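Local coordinates for universal stress protein (Archaeoglobus fulgidus, PDB 6HCD), which is of unknown biochemical function but belongs to the universal stress protein A family and probably takes part in the cellular response to stress, at residues A[40-45]-A[84-89]; A[60-65]-A[71-76]; A[95-100]-A[110-115]; A[104-109]-A[140-145]. All coordinates share one frame; numbering follows the deposited sequence.

How the contacts relate
The four contacts sit in one Rossmann-like alpha/beta fold, with strands 94-100, 56-62, 27-30, 120-128 and 151-154 side by side in the central sheet. Contacts 1 and 4 lie on opposite sides of the chain's centre, about 21 Å apart between centres: contact 1 pairs helices 36-52 and 70-89, contact 4 pairs helices 105-115 and 138-146. Contacts 2 and 3 tie helices 70-89 and 105-115 to the sheet through neighbouring strands 56-62 and 94-100. Along the chain contact 2 is nested inside contact 1, and contacts 3 and 4 share helix 105-115, their segments alternating. A Ser61–Asp108 hydrogen bond joins contacts 2 and 4. Together they fasten helices to both faces of one sheet.

Contact 1 (A[40-45]-A[84-89]); sequences RVLRFA and VSIIRK
Leu42 projects from helix 36-52 into the angle between Ile86 and Ile87 of helix 70-89, and runs at about a right angle to both. CG lies beside the backbone N (chi1 -72°), and chi2 of 161° then sets CD1 toward Ile86 and CD2 toward Ile87. CD1 faces the branch carbon of Ile86, while CD2 comes to 3.8 Å from Ile87 CD1. Closer to the backbone, Leu42 CB is touched by the branch methyl of Ile86, with CB to CG2 at 3.8 Å. The CB of Ile87 does not point straight at the other helix, but the end of its chain bends across: CD1 reaches 3.4 Å from Leu42 O, so one methyl covers both the carbonyl and a methyl of the same leucine. At the outer margin the two helices meet through water. A water takes a hydrogen bond from Lys89 NZ at 2.9 Å and a weak one from Arg43 NH1 at 3.1 Å, lying in the plane of the guanidinium at its edge. It mediates between two like charges whose nitrogens, Arg43 NH1 and Lys89 NZ, stay 5.2 Å apart, and Arg43 NH1 also has a long, weak ion pair with Glu39. Leu42 also touches Trp82 and Ala83 of helix 70-89, and the pair rests on the sheet, where Leu42 packs on Val29 and Ala45 on Ile27 and Val29 of strand 27-30.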
loop_
_atom_site.group_PDB
_atom_site.type_symbol
_atom_site.label_atom_id
_atom_site.label_comp_id
_atom_site.label_asym_id
_atom_site.label_seq_id
_atom_site.Cartn_x
_atom_site.Cartn_y
_atom_site.Cartn_z
ATOM N N ARG A 40 -2.145 -0.793 -14.689
ATOM C CA ARG A 40 -1.075 -0.172 -13.897
ATOM C C ARG A 40 -0.863 -0.979 -12.612
ATOM O O ARG A 40 0.292 -1.187 -12.189
ATOM C CB ARG A 40 -1.388 1.292 -13.571
ATOM C CG ARG A 40 -1.313 2.233 -14.763
ATOM C CD ARG A 40 -1.481 3.696 -14.384
ATOM N NE ARG A 40 -2.757 3.973 -13.735
ATOM C CZ ARG A 40 -3.864 4.371 -14.356
ATOM N NH1 ARG A 40 -3.904 4.478 -15.677
ATOM N NH2 ARG A 40 -4.929 4.685 -13.634
ATOM N N VAL A 41 -1.975 -1.421 -12.009
ATOM C CA VAL A 41 -1.963 -2.254 -10.800
ATOM C C VAL A 41 -1.174 -3.533 -11.086
ATOM O O VAL A 41 -0.283 -3.919 -10.325
ATOM C CB VAL A 41 -3.391 -2.544 -10.306
ATOM C CG1 VAL A 41 -3.415 -3.630 -9.235
ATOM C CG2 VAL A 41 -4.058 -1.279 -9.761
ATOM N N LEU A 42 -1.500 -4.178 -12.205
ATOM C CA LEU A 42 -0.901 -5.462 -12.589
ATOM C C LEU A 42 0.582 -5.290 -12.919
ATOM O O LEU A 42 1.373 -6.128 -12.556
ATOM C CB LEU A 42 -1.669 -6.034 -13.780
ATOM C CG LEU A 42 -3.059 -6.574 -13.463
ATOM C CD1 LEU A 42 -3.899 -6.690 -14.728
ATOM C CD2 LEU A 42 -2.989 -7.899 -12.727
ATOM N N ARG A 43 0.943 -4.212 -13.626
ATOM C CA ARG A 43 2.340 -3.948 -13.975
ATOM C C ARG A 43 3.170 -3.775 -12.693
ATOM O O ARG A 43 4.285 -4.292 -12.607
ATOM C CB ARG A 43 2.457 -2.730 -14.899
ATOM C CG ARG A 43 1.991 -3.017 -16.317
ATOM C CD ARG A 43 2.504 -2.020 -17.341
ATOM N NE ARG A 43 1.945 -0.700 -17.114
ATOM C CZ ARG A 43 0.818 -0.255 -17.668
ATOM N NH1 ARG A 43 0.132 -1.034 -18.487
ATOM N NH2 ARG A 43 0.377 0.958 -17.394
ATOM N N PHE A 44 2.628 -3.068 -11.697
ATOM C CA PHE A 44 3.371 -2.869 -10.435
ATOM C C PHE A 44 3.523 -4.204 -9.692
ATOM O O PHE A 44 4.597 -4.506 -9.183
ATOM C CB PHE A 44 2.700 -1.842 -9.518
ATOM C CG PHE A 44 3.607 -1.366 -8.411
ATOM C CD1 PHE A 44 3.711 -2.078 -7.226
ATOM C CD2 PHE A 44 4.384 -0.232 -8.572
ATOM C CE1 PHE A 44 4.544 -1.636 -6.213
ATOM C CE2 PHE A 44 5.209 0.214 -7.551
ATOM C CZ PHE A 44 5.288 -0.493 -6.376
ATOM N N ALA A 45 2.429 -4.977 -9.630
ATOM C CA ALA A 45 2.411 -6.297 -9.017
ATOM C C ALA A 45 3.438 -7.231 -9.678
ATOM O O ALA A 45 4.145 -7.959 -8.982
ATOM C CB ALA A 45 1.017 -6.867 -9.071
ATOM N N VAL A 84 -3.853 -12.152 -16.043
ATOM C CA VAL A 84 -2.731 -13.102 -16.024
ATOM C C VAL A 84 -1.866 -12.926 -17.285
ATOM O O VAL A 84 -0.639 -13.044 -17.223
ATOM C CB VAL A 84 -3.228 -14.551 -15.840
ATOM C CG1 VAL A 84 -2.185 -15.584 -16.277
ATOM C CG2 VAL A 84 -3.705 -14.796 -14.402
ATOM N N SER A 85 -2.488 -12.612 -18.435
ATOM C CA SER A 85 -1.729 -12.387 -19.659
ATOM C C SER A 85 -0.823 -11.155 -19.487
ATOM O O SER A 85 0.320 -11.163 -19.911
ATOM C CB SER A 85 -2.638 -12.325 -20.881
ATOM O OG SER A 85 -3.207 -11.037 -21.050
ATOM N N ILE A 86 -1.313 -10.113 -18.813
ATOM C CA ILE A 86 -0.517 -8.911 -18.529
ATOM C C ILE A 86 0.687 -9.289 -17.645
ATOM O O ILE A 86 1.811 -8.883 -17.902
ATOM C CB ILE A 86 -1.383 -7.802 -17.890
ATOM C CG1 ILE A 86 -2.472 -7.280 -18.838
ATOM C CG2 ILE A 86 -0.519 -6.672 -17.371
ATOM C CD1 ILE A 86 -1.964 -6.536 -20.035
ATOM N N ILE A 87 0.441 -10.084 -16.604
ATOM C CA ILE A 87 1.485 -10.509 -15.657
ATOM C C ILE A 87 2.604 -11.224 -16.425
ATOM O O ILE A 87 3.779 -10.955 -16.214
ATOM C CB ILE A 87 0.878 -11.385 -14.549
ATOM C CG1 ILE A 87 -0.102 -10.595 -13.673
ATOM C CG2 ILE A 87 1.956 -12.022 -13.705
ATOM C CD1 ILE A 87 0.506 -9.372 -12.997
ATOM N N ARG A 88 2.223 -12.150 -17.306
ATOM C CA ARG A 88 3.175 -12.969 -18.067
ATOM C C ARG A 88 3.947 -12.099 -19.066
ATOM O O ARG A 88 5.161 -12.251 -19.202
ATOM C CB ARG A 88 2.437 -14.116 -18.767
ATOM C CG ARG A 88 1.928 -15.199 -17.828
ATOM C CD ARG A 88 1.042 -16.171 -18.584
ATOM N NE ARG A 88 0.414 -17.183 -17.763
ATOM C CZ ARG A 88 -0.413 -18.093 -18.244
ATOM N NH1 ARG A 88 -1.124 -18.839 -17.418
ATOM N NH2 ARG A 88 -0.549 -18.235 -19.554
ATOM N N LYS A 89 3.253 -11.175 -19.745
ATOM C CA LYS A 89 3.896 -10.235 -20.659
ATOM C C LYS A 89 4.947 -9.396 -19.912
ATOM O O LYS A 89 5.968 -9.037 -20.484
ATOM C CB LYS A 89 2.843 -9.351 -21.338
ATOM C CG LYS A 89 3.374 -8.371 -22.380
ATOM C CD LYS A 89 3.489 -6.940 -21.882
ATOM C CE LYS A 89 2.200 -6.156 -21.994
ATOM N NZ LYS A 89 2.144 -5.069 -20.989
HETATM O O HOH W 1 -0.172 -3.576 -20.246
#

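Contact 2 (A[60-65]-A[71-76]); sequences HSLPGG and EDIIEA
Asp72 meets Leu62 through its backbone, with Leu62 CD1 4.1 Å from Asp72 O. The carboxylate of Asp72 serves its own helix instead, its OD2 accepting a hydrogen bond from Lys69 N near the helix start. Next comes Ile73, whose CB does not point at the strand but whose CG1 branch, beside the backbone N (chi1 -49°), carries the terminal methyl back to it. There Ile73 CD1 and Leu62 CD1 touch at 3.6 Å, the two side chains slanting across one another. Nearly one turn on, Ala76 aims its methyl at the strand: CB lies 3.5 Å from His60 CD2, approaching the ring obliquely, and 4.0 Å from Leu62 CD1. Leu62 CD2 sits at the edge of that imidazole, in its plane, and on the polar side His60 ND1 is hydrogen-bonded to Val31 O, a bond that probably limits rotation of the ring. Strand 60-62 and helix 71-76 run antiparallel, at 172° with axes 9.7 Å apart. An unidentified ligand, probably from the crystallisation liquor, is hydrogen-bonded to Ser61 N and lies about 3 Å from the His60 side chain. This is the strand-to-helix half of a beta-alpha-beta unit, strand 56-62, helix 70-89 and strand 94-100.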
loop_
_atom_site.group_PDB
_atom_site.type_symbol
_atom_site.label_atom_id
_atom_site.label_comp_id
_atom_site.label_asym_id
_atom_site.label_seq_id
_atom_site.Cartn_x
_atom_site.Cartn_y
_atom_site.Cartn_z
ATOM N N HIS A 60 -10.471 -11.937 -8.152
ATOM C CA HIS A 60 -11.695 -11.170 -8.262
ATOM C C HIS A 60 -12.785 -11.909 -7.473
ATOM O O HIS A 60 -12.898 -13.111 -7.600
ATOM C CB HIS A 60 -12.117 -10.970 -9.722
ATOM C CG HIS A 60 -13.310 -10.090 -9.836
ATOM N ND1 HIS A 60 -13.203 -8.721 -9.971
ATOM C CD2 HIS A 60 -14.632 -10.370 -9.820
ATOM C CE1 HIS A 60 -14.412 -8.188 -10.049
ATOM N NE2 HIS A 60 -15.311 -9.184 -9.954
ATOM N N SER A 61 -13.571 -11.156 -6.695
ATOM C CA SER A 61 -14.542 -11.677 -5.745
ATOM C C SER A 61 -15.972 -11.372 -6.202
ATOM O O SER A 61 -16.271 -10.232 -6.539
ATOM C CB SER A 61 -14.287 -11.093 -4.385
ATOM O OG SER A 61 -15.343 -11.423 -3.484
ATOM N N LEU A 62 -16.843 -12.392 -6.182
ATOM C CA LEU A 62 -18.308 -12.256 -6.336
ATOM C C LEU A 62 -19.007 -12.997 -5.198
ATOM O O LEU A 62 -18.493 -14.005 -4.722
ATOM C CB LEU A 62 -18.752 -12.866 -7.670
ATOM C CG LEU A 62 -18.065 -12.325 -8.921
ATOM C CD1 LEU A 62 -18.304 -13.258 -10.074
ATOM C CD2 LEU A 62 -18.545 -10.920 -9.221
ATOM N N PRO A 63 -20.207 -12.557 -4.738
ATOM C CA PRO A 63 -20.920 -13.261 -3.662
ATOM C C PRO A 63 -21.365 -14.689 -4.021
ATOM O O PRO A 63 -21.083 -15.629 -3.267
ATOM C CB PRO A 63 -22.142 -12.382 -3.364
ATOM C CG PRO A 63 -21.807 -11.039 -3.975
ATOM C CD PRO A 63 -20.913 -11.342 -5.167
ATOM N N GLY A 64 -22.065 -14.843 -5.145
ATOM C CA GLY A 64 -22.371 -16.162 -5.719
ATOM C C GLY A 64 -23.784 -16.659 -5.475
ATOM O O GLY A 64 -24.064 -17.840 -5.740
ATOM N N GLY A 65 -24.674 -15.796 -4.973
ATOM C CA GLY A 65 -26.100 -16.149 -4.827
ATOM C C GLY A 65 -26.877 -15.856 -6.102
ATOM O O GLY A 65 -26.292 -15.571 -7.142
ATOM N N GLU A 71 -23.439 -13.633 -16.643
ATOM C CA GLU A 71 -22.602 -12.674 -17.372
ATOM C C GLU A 71 -21.605 -11.970 -16.432
ATOM O O GLU A 71 -20.504 -11.630 -16.853
ATOM C CB GLU A 71 -23.475 -11.649 -18.095
ATOM C CG GLU A 71 -24.196 -12.223 -19.304
ATOM C CD GLU A 71 -24.919 -11.203 -20.164
ATOM O OE1 GLU A 71 -25.186 -10.093 -19.661
ATOM O OE2 GLU A 71 -25.213 -11.518 -21.336
ATOM N N ASP A 72 -22.003 -11.734 -15.177
ATOM C CA ASP A 72 -21.106 -11.205 -14.144
ATOM C C ASP A 72 -19.900 -12.139 -13.968
ATOM O O ASP A 72 -18.756 -11.683 -13.843
ATOM C CB ASP A 72 -21.798 -11.065 -12.783
ATOM C CG ASP A 72 -22.753 -9.894 -12.666
ATOM O OD1 ASP A 72 -22.549 -8.898 -13.387
ATOM O OD2 ASP A 72 -23.690 -9.996 -11.841
ATOM N N ILE A 73 -20.168 -13.446 -13.938
ATOM C CA ILE A 73 -19.140 -14.423 -13.650
ATOM C C ILE A 73 -18.228 -14.565 -14.873
ATOM O O ILE A 73 -17.009 -14.695 -14.732
ATOM C CB ILE A 73 -19.724 -15.785 -13.223
ATOM C CG1 ILE A 73 -20.797 -15.682 -12.136
ATOM C CG2 ILE A 73 -18.575 -16.687 -12.800
ATOM C CD1 ILE A 73 -20.357 -16.104 -10.750
ATOM N N ILE A 74 -18.837 -14.543 -16.064
ATOM C CA ILE A 74 -18.123 -14.620 -17.345
ATOM C C ILE A 74 -17.136 -13.456 -17.417
ATOM O O ILE A 74 -15.968 -13.664 -17.697
ATOM C CB ILE A 74 -19.102 -14.618 -18.547
ATOM C CG1 ILE A 74 -20.008 -15.851 -18.561
ATOM C CG2 ILE A 74 -18.352 -14.481 -19.862
ATOM C CD1 ILE A 74 -19.267 -17.158 -18.433
ATOM N N GLU A 75 -17.628 -12.235 -17.194
ATOM C CA GLU A 75 -16.809 -11.026 -17.262
ATOM C C GLU A 75 -15.645 -11.141 -16.266
ATOM O O GLU A 75 -14.525 -10.798 -16.578
ATOM C CB GLU A 75 -17.647 -9.778 -16.977
ATOM C CG GLU A 75 -16.948 -8.486 -17.362
ATOM C CD GLU A 75 -17.801 -7.232 -17.272
ATOM O OE1 GLU A 75 -18.648 -7.159 -16.359
ATOM O OE2 GLU A 75 -17.619 -6.329 -18.118
ATOM N N ALA A 76 -15.919 -11.616 -15.050
ATOM C CA ALA A 76 -14.877 -11.713 -14.035
ATOM C C ALA A 76 -13.791 -12.704 -14.491
ATOM O O ALA A 76 -12.609 -12.434 -14.364
ATOM C CB ALA A 76 -15.484 -12.097 -12.720
#

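Contact 3 (A[95-100]-A[110-115]); sequences EEHLLV and VDFADE
His97 and Leu99 of strand 94-100 receive Phe112 of helix 105-115 in a strand-to-helix packing that belongs to the Rossmann-like fold, where this helix leads on from the edge strand to strand 120-128. Phe112 has its CG anti to the backbone N (chi1 -179°), which carries the ring across to the strand. Its far end reaches His97: Phe112 CZ stands over one face of the imidazole, displaced toward the rim, and is 3.7 Å from His97 CG. The rings meet obliquely, planes at 49° and centroids 5.2 Å apart. Leu99 packs nearer the helix: its CD1 lies against Phe112 CB (3.9 Å), its CD2 against the ring at Phe112 CD1 (3.8 Å). The imidazole is held in turn by Glu95, two residues back on the strand. His97 NE2 gives its hydrogen to Glu95 OE1 at 2.8 Å and 152°, close to the ring plane and on the anti lone pair of the carboxylate oxygen. With an alanine in place of His97, Phe112 CZ would probably lose the surface it rests on and Glu95 OE1 its N-H partner. Tyr57 of the adjacent strand 56-62 meets the His97 ring and touches Phe112, as does Val59, while Arg101 pairs with Glu115 OE1 and packs against Phe112. The phenyl thus lies between its own helix and strands 56-62 and 94-100, with a bound acetate, probably from the crystallisation liquor, about 3 Å from the side chain.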
loop_
_atom_site.group_PDB
_atom_site.type_symbol
_atom_site.label_atom_id
_atom_site.label_comp_id
_atom_site.label_asym_id
_atom_site.label_seq_id
_atom_site.Cartn_x
_atom_site.Cartn_y
_atom_site.Cartn_z
ATOM N N GLU A 95 -1.309 -16.640 -11.750
ATOM C CA GLU A 95 -2.419 -17.588 -11.618
ATOM C C GLU A 95 -3.727 -16.829 -11.378
ATOM O O GLU A 95 -3.749 -15.871 -10.622
ATOM C CB GLU A 95 -2.277 -18.484 -10.383
ATOM C CG GLU A 95 -1.035 -19.334 -10.349
ATOM C CD GLU A 95 -0.973 -20.231 -9.121
ATOM O OE1 GLU A 95 -1.973 -20.284 -8.344
ATOM O OE2 GLU A 95 0.078 -20.872 -8.931
ATOM N N GLU A 96 -4.817 -17.307 -11.990
ATOM C CA GLU A 96 -6.160 -16.782 -11.761
ATOM C C GLU A 96 -6.785 -17.460 -10.535
ATOM O O GLU A 96 -6.722 -18.680 -10.416
ATOM C CB GLU A 96 -7.113 -17.139 -12.904
ATOM C CG GLU A 96 -6.600 -16.794 -14.281
ATOM C CD GLU A 96 -7.536 -17.238 -15.381
ATOM O OE1 GLU A 96 -8.750 -17.394 -15.120
ATOM O OE2 GLU A 96 -7.038 -17.428 -16.504
ATOM N N HIS A 97 -7.456 -16.669 -9.700
ATOM C CA HIS A 97 -8.211 -17.155 -8.561
ATOM C C HIS A 97 -9.540 -16.401 -8.458
ATOM O O HIS A 97 -9.632 -15.325 -7.852
ATOM C CB HIS A 97 -7.379 -17.015 -7.285
ATOM C CG HIS A 97 -6.201 -17.925 -7.254
ATOM N ND1 HIS A 97 -6.254 -19.182 -6.683
ATOM C CD2 HIS A 97 -4.951 -17.780 -7.747
ATOM C CE1 HIS A 97 -5.075 -19.761 -6.803
ATOM N NE2 HIS A 97 -4.264 -18.932 -7.477
ATOM N N LEU A 98 -10.569 -16.946 -9.101
ATOM C CA LEU A 98 -11.926 -16.405 -8.970
ATOM C C LEU A 98 -12.460 -16.840 -7.615
ATOM O O LEU A 98 -12.359 -18.018 -7.285
ATOM C CB LEU A 98 -12.803 -16.950 -10.105
ATOM C CG LEU A 98 -14.263 -16.503 -10.082
ATOM C CD1 LEU A 98 -14.370 -15.006 -10.317
ATOM C CD2 LEU A 98 -15.076 -17.275 -11.104
ATOM N N LEU A 99 -13.014 -15.893 -6.851
ATOM C CA LEU A 99 -13.548 -16.179 -5.520
ATOM C C LEU A 99 -15.062 -15.948 -5.517
ATOM O O LEU A 99 -15.538 -14.821 -5.634
ATOM C CB LEU A 99 -12.858 -15.294 -4.478
ATOM C CG LEU A 99 -11.332 -15.345 -4.444
ATOM C CD1 LEU A 99 -10.781 -14.331 -3.460
ATOM C CD2 LEU A 99 -10.830 -16.745 -4.124
ATOM N N VAL A 100 -15.812 -17.041 -5.353
ATOM C CA VAL A 100 -17.243 -16.990 -5.143
ATOM C C VAL A 100 -17.523 -17.787 -3.866
ATOM O O VAL A 100 -17.640 -18.998 -3.898
ATOM C CB VAL A 100 -18.012 -17.520 -6.368
ATOM C CG1 VAL A 100 -19.502 -17.330 -6.201
ATOM C CG2 VAL A 100 -17.552 -16.851 -7.652
ATOM N N VAL A 110 -9.058 -10.006 1.637
ATOM C CA VAL A 110 -8.238 -9.986 2.853
ATOM C C VAL A 110 -8.041 -11.421 3.368
ATOM O O VAL A 110 -6.919 -11.828 3.712
ATOM C CB VAL A 110 -8.877 -9.046 3.901
ATOM C CG1 VAL A 110 -8.506 -9.398 5.330
ATOM C CG2 VAL A 110 -8.560 -7.580 3.581
ATOM N N ASP A 111 -9.122 -12.205 3.391
ATOM C CA ASP A 111 -9.054 -13.588 3.866
ATOM C C ASP A 111 -8.199 -14.435 2.915
ATOM O O ASP A 111 -7.399 -15.230 3.361
ATOM C CB ASP A 111 -10.454 -14.184 4.027
ATOM C CG ASP A 111 -11.228 -13.589 5.187
ATOM O OD1 ASP A 111 -10.614 -12.867 6.002
ATOM O OD2 ASP A 111 -12.437 -13.834 5.246
ATOM N N PHE A 112 -8.381 -14.254 1.599
ATOM C CA PHE A 112 -7.593 -14.963 0.602
ATOM C C PHE A 112 -6.093 -14.710 0.823
ATOM O O PHE A 112 -5.296 -15.654 0.803
ATOM C CB PHE A 112 -7.978 -14.546 -0.822
ATOM C CG PHE A 112 -7.207 -15.286 -1.883
ATOM C CD1 PHE A 112 -7.557 -16.580 -2.230
ATOM C CD2 PHE A 112 -6.104 -14.714 -2.501
ATOM C CE1 PHE A 112 -6.841 -17.273 -3.188
ATOM C CE2 PHE A 112 -5.392 -15.406 -3.471
ATOM C CZ PHE A 112 -5.748 -16.693 -3.794
ATOM N N ALA A 113 -5.720 -13.436 1.010
ATOM C CA ALA A 113 -4.329 -13.043 1.223
ATOM C C ALA A 113 -3.752 -13.756 2.458
ATOM O O ALA A 113 -2.617 -14.201 2.431
ATOM C CB ALA A 113 -4.230 -11.548 1.356
ATOM N N ASP A 114 -4.543 -13.854 3.524
ATOM C CA ASP A 114 -4.112 -14.588 4.747
ATOM C C ASP A 114 -3.984 -16.090 4.450
ATOM O O ASP A 114 -3.042 -16.737 4.886
ATOM C CB ASP A 114 -5.064 -14.319 5.912
ATOM C CG ASP A 114 -4.955 -12.921 6.485
ATOM O OD1 ASP A 114 -3.943 -12.240 6.195
ATOM O OD2 ASP A 114 -5.894 -12.510 7.202
ATOM N N GLU A 115 -4.930 -16.636 3.682
ATOM C CA GLU A 115 -4.980 -18.072 3.389
ATOM C C GLU A 115 -3.733 -18.503 2.602
ATOM O O GLU A 115 -3.251 -19.607 2.798
ATOM C CB GLU A 115 -6.262 -18.428 2.637
ATOM C CG GLU A 115 -7.502 -18.382 3.513
ATOM C CD GLU A 115 -8.811 -18.078 2.802
ATOM O OE1 GLU A 115 -8.846 -18.132 1.569
ATOM O OE2 GLU A 115 -9.787 -17.771 3.490
#

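Contact 4 (A[104-109]-A[140-145]); sequences EPPDDI and ARDVIL
A chi1 of 165° at Val143 places CG1 opposite the backbone N and turns CG2 to Pro106, whose CA it approaches to 3.7 Å and whose CB it meets at 3.9 Å. Ile109 carries CG1 beside its N (chi1 -70°) and extends CD1 crosswise to the same methyl, 4.2 Å from Val143 CG2. That single methyl therefore fits between two residues of helix 105-115 nearly one turn apart. Beside it, Asp142 and Pro106 lie alongside each other, pointing the same way, with CB to CB at 3.6 Å. The carboxylate of Asp142 turns instead to its neighbour: Arg141 NH1 donates to Asp142 OD1 at 3.2 Å in a salt bridge, the oxygen lying in the guanidinium plane. Arg141 NH2 also bonds to Leu134 O of the second subunit, so this arginine couples the helix to the dimer interface. The CA atoms of Pro106 and Val143 are 4.9 Å apart, the closest CA pair between the two segments. The axes of the two short helical segments cross at -38°, 8.5 Å apart. Ile109 and Val143 continue onto Ile121 and Ile123 of strand 120-128, as is typical of neighbouring helices packed on one face of a Rossmann-like sheet.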
loop_
_atom_site.group_PDB
_atom_site.type_symbol
_atom_site.label_atom_id
_atom_site.label_comp_id
_atom_site.label_asym_id
_atom_site.label_seq_id
_atom_site.Cartn_x
_atom_site.Cartn_y
_atom_site.Cartn_z
ATOM N N GLU A 104 -18.367 -10.441 1.036
ATOM C CA GLU A 104 -18.182 -9.147 0.391
ATOM C C GLU A 104 -16.752 -9.093 -0.144
ATOM O O GLU A 104 -15.842 -9.650 0.478
ATOM C CB GLU A 104 -18.431 -8.005 1.377
ATOM C CG GLU A 104 -19.823 -7.984 1.995
ATOM C CD GLU A 104 -20.961 -7.644 1.048
ATOM O OE1 GLU A 104 -20.693 -7.158 -0.076
ATOM O OE2 GLU A 104 -22.124 -7.859 1.441
ATOM N N PRO A 105 -16.497 -8.419 -1.286
ATOM C CA PRO A 105 -15.154 -8.389 -1.878
ATOM C C PRO A 105 -13.989 -8.063 -0.941
ATOM O O PRO A 105 -12.986 -8.770 -0.948
ATOM C CB PRO A 105 -15.295 -7.356 -3.006
ATOM C CG PRO A 105 -16.751 -7.473 -3.404
ATOM C CD PRO A 105 -17.488 -7.698 -2.097
ATOM N N PRO A 106 -14.047 -7.005 -0.097
ATOM C CA PRO A 106 -12.916 -6.667 0.761
ATOM C C PRO A 106 -12.558 -7.811 1.724
ATOM O O PRO A 106 -11.392 -8.152 1.868
ATOM C CB PRO A 106 -13.352 -5.411 1.540
ATOM C CG PRO A 106 -14.593 -4.912 0.822
ATOM C CD PRO A 106 -15.187 -6.099 0.109
ATOM N N ASP A 107 -13.562 -8.383 2.386
ATOM C CA ASP A 107 -13.328 -9.502 3.330
ATOM C C ASP A 107 -12.744 -10.707 2.580
ATOM O O ASP A 107 -11.878 -11.413 3.090
ATOM C CB ASP A 107 -14.615 -9.951 4.024
ATOM C CG ASP A 107 -15.189 -8.933 4.983
ATOM O OD1 ASP A 107 -14.451 -8.502 5.869
ATOM O OD2 ASP A 107 -16.370 -8.596 4.831
ATOM N N ASP A 108 -13.253 -10.934 1.362
ATOM C CA ASP A 108 -12.850 -12.040 0.535
ATOM C C ASP A 108 -11.365 -11.914 0.170
ATOM O O ASP A 108 -10.614 -12.885 0.264
ATOM C CB ASP A 108 -13.720 -12.102 -0.723
ATOM C CG ASP A 108 -14.029 -13.505 -1.208
ATOM O OD1 ASP A 108 -13.637 -14.454 -0.539
ATOM O OD2 ASP A 108 -14.689 -13.624 -2.250
ATOM N N ILE A 109 -10.962 -10.719 -0.277
ATOM C CA ILE A 109 -9.591 -10.438 -0.704
ATOM C C ILE A 109 -8.658 -10.588 0.508
ATOM O O ILE A 109 -7.601 -11.194 0.410
ATOM C CB ILE A 109 -9.515 -9.035 -1.352
ATOM C CG1 ILE A 109 -10.235 -9.006 -2.709
ATOM C CG2 ILE A 109 -8.082 -8.559 -1.475
ATOM C CD1 ILE A 109 -10.681 -7.631 -3.150
ATOM N N ALA A 140 -11.437 -0.887 -2.060
ATOM C CA ALA A 140 -10.051 -0.569 -1.700
ATOM C C ALA A 140 -9.986 -0.035 -0.265
ATOM O O ALA A 140 -9.106 -0.398 0.490
ATOM C CB ALA A 140 -9.473 0.431 -2.671
ATOM N N ARG A 141 -10.913 0.856 0.086
ATOM C CA ARG A 141 -10.963 1.462 1.406
ATOM C C ARG A 141 -10.958 0.372 2.488
ATOM O O ARG A 141 -10.177 0.402 3.421
ATOM C CB ARG A 141 -12.211 2.340 1.520
ATOM C CG ARG A 141 -12.425 2.947 2.895
ATOM C CD ARG A 141 -13.873 3.398 3.091
ATOM N NE ARG A 141 -13.969 4.300 4.226
ATOM C CZ ARG A 141 -13.890 3.919 5.497
ATOM N NH1 ARG A 141 -13.927 2.632 5.804
ATOM N NH2 ARG A 141 -13.757 4.829 6.446
ATOM N N ASP A 142 -11.865 -0.595 2.356
ATOM C CA ASP A 142 -12.056 -1.607 3.387
ATOM C C ASP A 142 -10.920 -2.642 3.343
ATOM O O ASP A 142 -10.551 -3.181 4.371
ATOM C CB ASP A 142 -13.441 -2.240 3.278
ATOM C CG ASP A 142 -14.556 -1.381 3.866
ATOM O OD1 ASP A 142 -14.278 -0.244 4.357
ATOM O OD2 ASP A 142 -15.703 -1.850 3.813
ATOM N N VAL A 143 -10.369 -2.920 2.159
ATOM C CA VAL A 143 -9.194 -3.798 2.056
ATOM C C VAL A 143 -8.034 -3.182 2.837
ATOM O O VAL A 143 -7.389 -3.886 3.587
ATOM C CB VAL A 143 -8.781 -4.078 0.600
ATOM C CG1 VAL A 143 -7.384 -4.680 0.501
ATOM C CG2 VAL A 143 -9.799 -4.959 -0.086
ATOM N N ILE A 144 -7.786 -1.880 2.655
ATOM C CA ILE A 144 -6.682 -1.210 3.312
ATOM C C ILE A 144 -6.820 -1.323 4.838
ATOM O O ILE A 144 -5.837 -1.565 5.521
ATOM C CB ILE A 144 -6.557 0.254 2.846
ATOM C CG1 ILE A 144 -6.172 0.341 1.369
ATOM C CG2 ILE A 144 -5.585 1.035 3.721
ATOM C CD1 ILE A 144 -6.508 1.680 0.744
ATOM N N LEU A 145 -8.030 -1.146 5.364
ATOM C CA LEU A 145 -8.250 -1.119 6.829
ATOM C C LEU A 145 -8.297 -2.534 7.419
ATOM O O LEU A 145 -7.848 -2.749 8.546
ATOM C CB LEU A 145 -9.555 -0.370 7.106
ATOM C CG LEU A 145 -9.526 1.120 6.763
ATOM C CD1 LEU A 145 -10.883 1.754 6.997
ATOM C CD2 LEU A 145 -8.460 1.819 7.601
#